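Local coordinates for protein alginate lyase, family PL7 (PDB 4BE3) that is an exolytic alginate lyase of family PL7, probably cleaving alginate, including poly-mannuronate, from chain ends by elimination, at residues E117-K122 with N139-T144. Residues are numbered along the deposited sequence; the frame is centred on the assembly and turned at random.
Sequences ENEPIK and NYEINT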
ATOM      1  N   GLU A 117     -10.546  13.191   8.459  1.00 27.53           N
ATOM      2  CA  GLU A 117      -9.496  13.765   7.607  1.00 25.88           C
ATOM      3  C   GLU A 117      -8.471  14.539   8.506  1.00 27.02           C
ATOM      4  O   GLU A 117      -7.950  15.566   8.077  1.00 27.76           O
ATOM      5  CB  GLU A 117      -9.981  14.634   6.433  1.00 30.25           C
ATOM      6  CG  GLU A 117     -10.943  13.757   5.592  1.00 36.75           C
ATOM      7  CD  GLU A 117     -11.596  14.462   4.416  1.00 47.82           C
ATOM      8  OE1 GLU A 117     -10.963  15.158   3.660  1.00 42.75           O
ATOM      9  OE2 GLU A 117     -12.821  14.288   4.269  1.00 63.39           O
ATOM     10  N   ASN A 118      -8.151  13.984   9.689  1.00 23.78           N
ATOM     11  CA  ASN A 118      -7.116  14.685  10.531  1.00 23.94           C
ATOM     12  C   ASN A 118      -5.705  14.175  10.166  1.00 25.92           C
ATOM     13  O   ASN A 118      -5.599  13.227   9.340  1.00 25.77           O
ATOM     14  CB  ASN A 118      -7.414  14.332  11.961  1.00 23.30           C
ATOM     15  CG  ASN A 118      -8.692  15.048  12.500  1.00 21.96           C
ATOM     16  OD1 ASN A 118      -9.263  15.914  11.798  1.00 24.31           O
ATOM     17  ND2 ASN A 118      -9.094  14.755  13.747  1.00 24.37           N
ATOM     18  N   GLU A 119      -4.644  14.654  10.832  1.00 21.76           N
ATOM     19  CA  GLU A 119      -3.274  14.153  10.542  1.00 20.98           C
ATOM     20  C   GLU A 119      -2.659  13.490  11.691  1.00 22.74           C
ATOM     21  O   GLU A 119      -2.330  14.104  12.723  1.00 21.19           O
ATOM     22  CB  GLU A 119      -2.401  15.414  10.242  1.00 23.52           C
ATOM     23  CG  GLU A 119      -2.730  16.057   8.863  1.00 25.66           C
ATOM     24  CD  GLU A 119      -3.659  17.252   8.877  1.00 33.36           C
ATOM     25  OE1 GLU A 119      -3.824  18.009   9.918  1.00 33.54           O
ATOM     26  OE2 GLU A 119      -4.371  17.362   7.879  1.00 36.44           O
ATOM     27  N   PRO A 120      -2.338  12.201  11.566  1.00 20.08           N
ATOM     28  CA  PRO A 120      -1.538  11.550  12.537  1.00 20.82           C
ATOM     29  C   PRO A 120      -0.159  12.300  12.762  1.00 21.26           C
ATOM     30  O   PRO A 120       0.426  12.157  13.879  1.00 22.01           O
ATOM     31  CB  PRO A 120      -1.261  10.127  11.870  1.00 22.71           C
ATOM     32  CG  PRO A 120      -2.566   9.965  11.132  1.00 20.13           C
ATOM     33  CD  PRO A 120      -2.864  11.321  10.503  1.00 22.84           C
ATOM     34  N   ILE A 121       0.347  12.969  11.722  1.00 18.54           N
ATOM     35  CA  ILE A 121       1.594  13.783  12.011  1.00 16.53           C
ATOM     36  C   ILE A 121       1.699  14.904  11.072  1.00 16.90           C
ATOM     37  O   ILE A 121       1.388  14.821   9.863  1.00 18.19           O
ATOM     38  CB  ILE A 121       2.901  12.937  11.930  1.00 17.61           C
ATOM     39  CG1 ILE A 121       4.100  13.865  12.155  1.00 20.19           C
ATOM     40  CG2 ILE A 121       3.083  12.211  10.554  1.00 18.66           C
ATOM     41  CD1 ILE A 121       5.438  13.133  12.377  1.00 22.51           C
ATOM     42  N   LYS A 122       2.170  16.088  11.637  1.00 16.71           N
ATOM     43  CA  LYS A 122       2.524  17.194  10.769  1.00 15.57           C
ATOM     44  C   LYS A 122       3.918  17.636  11.375  1.00 17.05           C
ATOM     45  O   LYS A 122       4.027  17.771  12.635  1.00 16.63           O
ATOM     46  CB  LYS A 122       1.592  18.412  10.925  1.00 15.61           C
ATOM     47  CG  LYS A 122       0.273  18.095  10.179  1.00 17.30           C
ATOM     48  CD  LYS A 122      -0.616  19.408  10.119  1.00 19.59           C
ATOM     49  CE  LYS A 122      -1.098  19.812  11.538  1.00 22.59           C
ATOM     50  NZ  LYS A 122      -1.922  18.852  12.366  1.00 25.34           N
ATOM     51  N   ASN A 139       3.517  17.451  15.378  1.00 15.69           N
ATOM     52  CA  ASN A 139       2.223  17.453  16.129  1.00 15.62           C
ATOM     53  C   ASN A 139       1.466  16.140  15.763  1.00 16.52           C
ATOM     54  O   ASN A 139       1.520  15.717  14.567  1.00 18.87           O
ATOM     55  CB  ASN A 139       1.330  18.537  15.570  1.00 15.88           C
ATOM     56  CG  ASN A 139       1.719  19.899  16.148  1.00 18.17           C
ATOM     57  OD1 ASN A 139       2.834  20.032  16.646  1.00 17.92           O
ATOM     58  ND2 ASN A 139       0.782  20.935  16.013  1.00 18.00           N
ATOM     59  N   TYR A 140       0.799  15.574  16.754  1.00 16.86           N
ATOM     60  CA  TYR A 140      -0.095  14.401  16.526  1.00 17.50           C
ATOM     61  C   TYR A 140      -1.480  14.982  16.694  1.00 19.84           C
ATOM     62  O   TYR A 140      -1.744  15.602  17.773  1.00 19.33           O
ATOM     63  CB  TYR A 140       0.194  13.394  17.662  1.00 18.08           C
ATOM     64  CG  TYR A 140      -0.835  12.261  17.598  1.00 19.23           C
ATOM     65  CD1 TYR A 140      -0.648  11.227  16.640  1.00 18.83           C
ATOM     66  CD2 TYR A 140      -1.946  12.253  18.484  1.00 19.80           C
ATOM     67  CE1 TYR A 140      -1.550  10.168  16.581  1.00 19.42           C
ATOM     68  CE2 TYR A 140      -2.893  11.199  18.427  1.00 22.14           C
ATOM     69  CZ  TYR A 140      -2.646  10.185  17.420  1.00 20.63           C
ATOM     70  OH  TYR A 140      -3.615   9.130  17.359  1.00 23.01           O
ATOM     71  N   GLU A 141      -2.427  14.780  15.742  1.00 17.95           N
ATOM     72  CA  GLU A 141      -3.773  15.270  15.993  1.00 19.10           C
ATOM     73  C   GLU A 141      -4.654  14.090  16.368  1.00 22.09           C
ATOM     74  O   GLU A 141      -4.561  12.982  15.727  1.00 21.32           O
ATOM     75  CB  GLU A 141      -4.226  15.881  14.689  1.00 18.82           C
ATOM     76  CG  GLU A 141      -5.712  16.326  14.816  1.00 22.55           C
ATOM     77  CD  GLU A 141      -6.073  17.134  13.572  1.00 26.67           C
ATOM     78  OE1 GLU A 141      -5.684  16.823  12.383  1.00 25.73           O
ATOM     79  OE2 GLU A 141      -6.812  18.149  13.777  1.00 32.77           O
ATOM     80  N   ILE A 142      -5.501  14.207  17.414  1.00 19.95           N
ATOM     81  CA  ILE A 142      -6.300  13.039  17.785  1.00 21.12           C
ATOM     82  C   ILE A 142      -7.323  12.707  16.723  1.00 22.61           C
ATOM     83  O   ILE A 142      -7.842  13.551  16.027  1.00 23.06           O
ATOM     84  CB  ILE A 142      -6.992  13.230  19.187  1.00 23.98           C
ATOM     85  CG1 ILE A 142      -7.745  14.565  19.203  1.00 23.52           C
ATOM     86  CG2 ILE A 142      -5.950  13.180  20.328  1.00 22.81           C
ATOM     87  CD1 ILE A 142      -8.855  14.582  20.347  1.00 25.13           C
ATOM     88  N   ASN A 143      -7.579  11.381  16.564  1.00 22.25           N
ATOM     89  CA  ASN A 143      -8.712  11.022  15.733  1.00 24.69           C
ATOM     90  C   ASN A 143      -9.996  11.027  16.599  1.00 25.47           C
ATOM     91  O   ASN A 143     -10.336  10.016  17.224  1.00 28.23           O
ATOM     92  CB  ASN A 143      -8.450   9.598  15.178  1.00 24.79           C
ATOM     93  CG  ASN A 143      -9.388   9.290  13.978  1.00 30.23           C
ATOM     94  OD1 ASN A 143      -9.423   8.152  13.429  1.00 31.79           O
ATOM     95  ND2 ASN A 143     -10.051  10.294  13.518  1.00 26.49           N
ATOM     96  N   THR A 144     -10.571  12.228  16.721  1.00 27.27           N
ATOM     97  CA  THR A 144     -11.536  12.539  17.782  1.00 28.95           C
ATOM     98  C   THR A 144     -12.686  11.525  17.797  1.00 31.10           C
ATOM     99  O   THR A 144     -13.182  11.162  16.736  1.00 32.16           O
ATOM    100  CB  THR A 144     -12.158  13.903  17.450  1.00 29.36           C
ATOM    101  OG1 THR A 144     -11.099  14.789  17.056  1.00 28.28           O
ATOM    102  CG2 THR A 144     -12.877  14.544  18.733  1.00 30.30           C
TER
HETATM  103  O   HOH W   1      -0.869  16.424  13.150  1.00 16.73           O
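Glu141 reaches across to the backbone of Glu119, where its OE1 accepts a hydrogen bond from Glu119 N at 2.9 Å through the lone pair directed away from OE2. With CG anti to the backbone N (chi1 175°) and the chain extended beyond it, the carboxylate arrives over the side chain of Asn118, its plane only 22° from the amide and stacked on it; OE1 lies 3.1 Å from Asn118 CB. The return bond, from Glu141 N to Glu119 O, spans 3.1 Å, which makes Glu119 a partner of Glu141 through both its backbone N and O. Glu119 OE1 stands 3.3 Å from Glu141 OE1, a like-charge approach probably eased by Lys122 NZ, which forms a salt bridge with Glu119 OE1.

This is the open end of the hairpin of strands 121-126 and 133-141, within the large antiparallel sheet of the PL7 jelly roll, the sheet that also carries the pocket occupied by meso-tartrate. Further along, Lys122 and Asn139 form an antiparallel hydrogen-bonded pair, the shorter of its two bonds being Asn139 N to Lys122 O at 2.8 Å. Between the two pairings the chain bows out at Pro120, and a water sits beside this bend, donating to Glu119 O and Asn139 O and accepting from Lys122 NZ. Pro120 O, buried without a conventional donor, lies 3.1 Å from Tyr140 CD1 and also receives a CA-H...O contact from Tyr140.

In the next shell, Asp153 forms a second salt bridge with Lys122 NZ, while Glu119 OE2 is hydrogen-bonded to His111, a residue of the tartrate pocket.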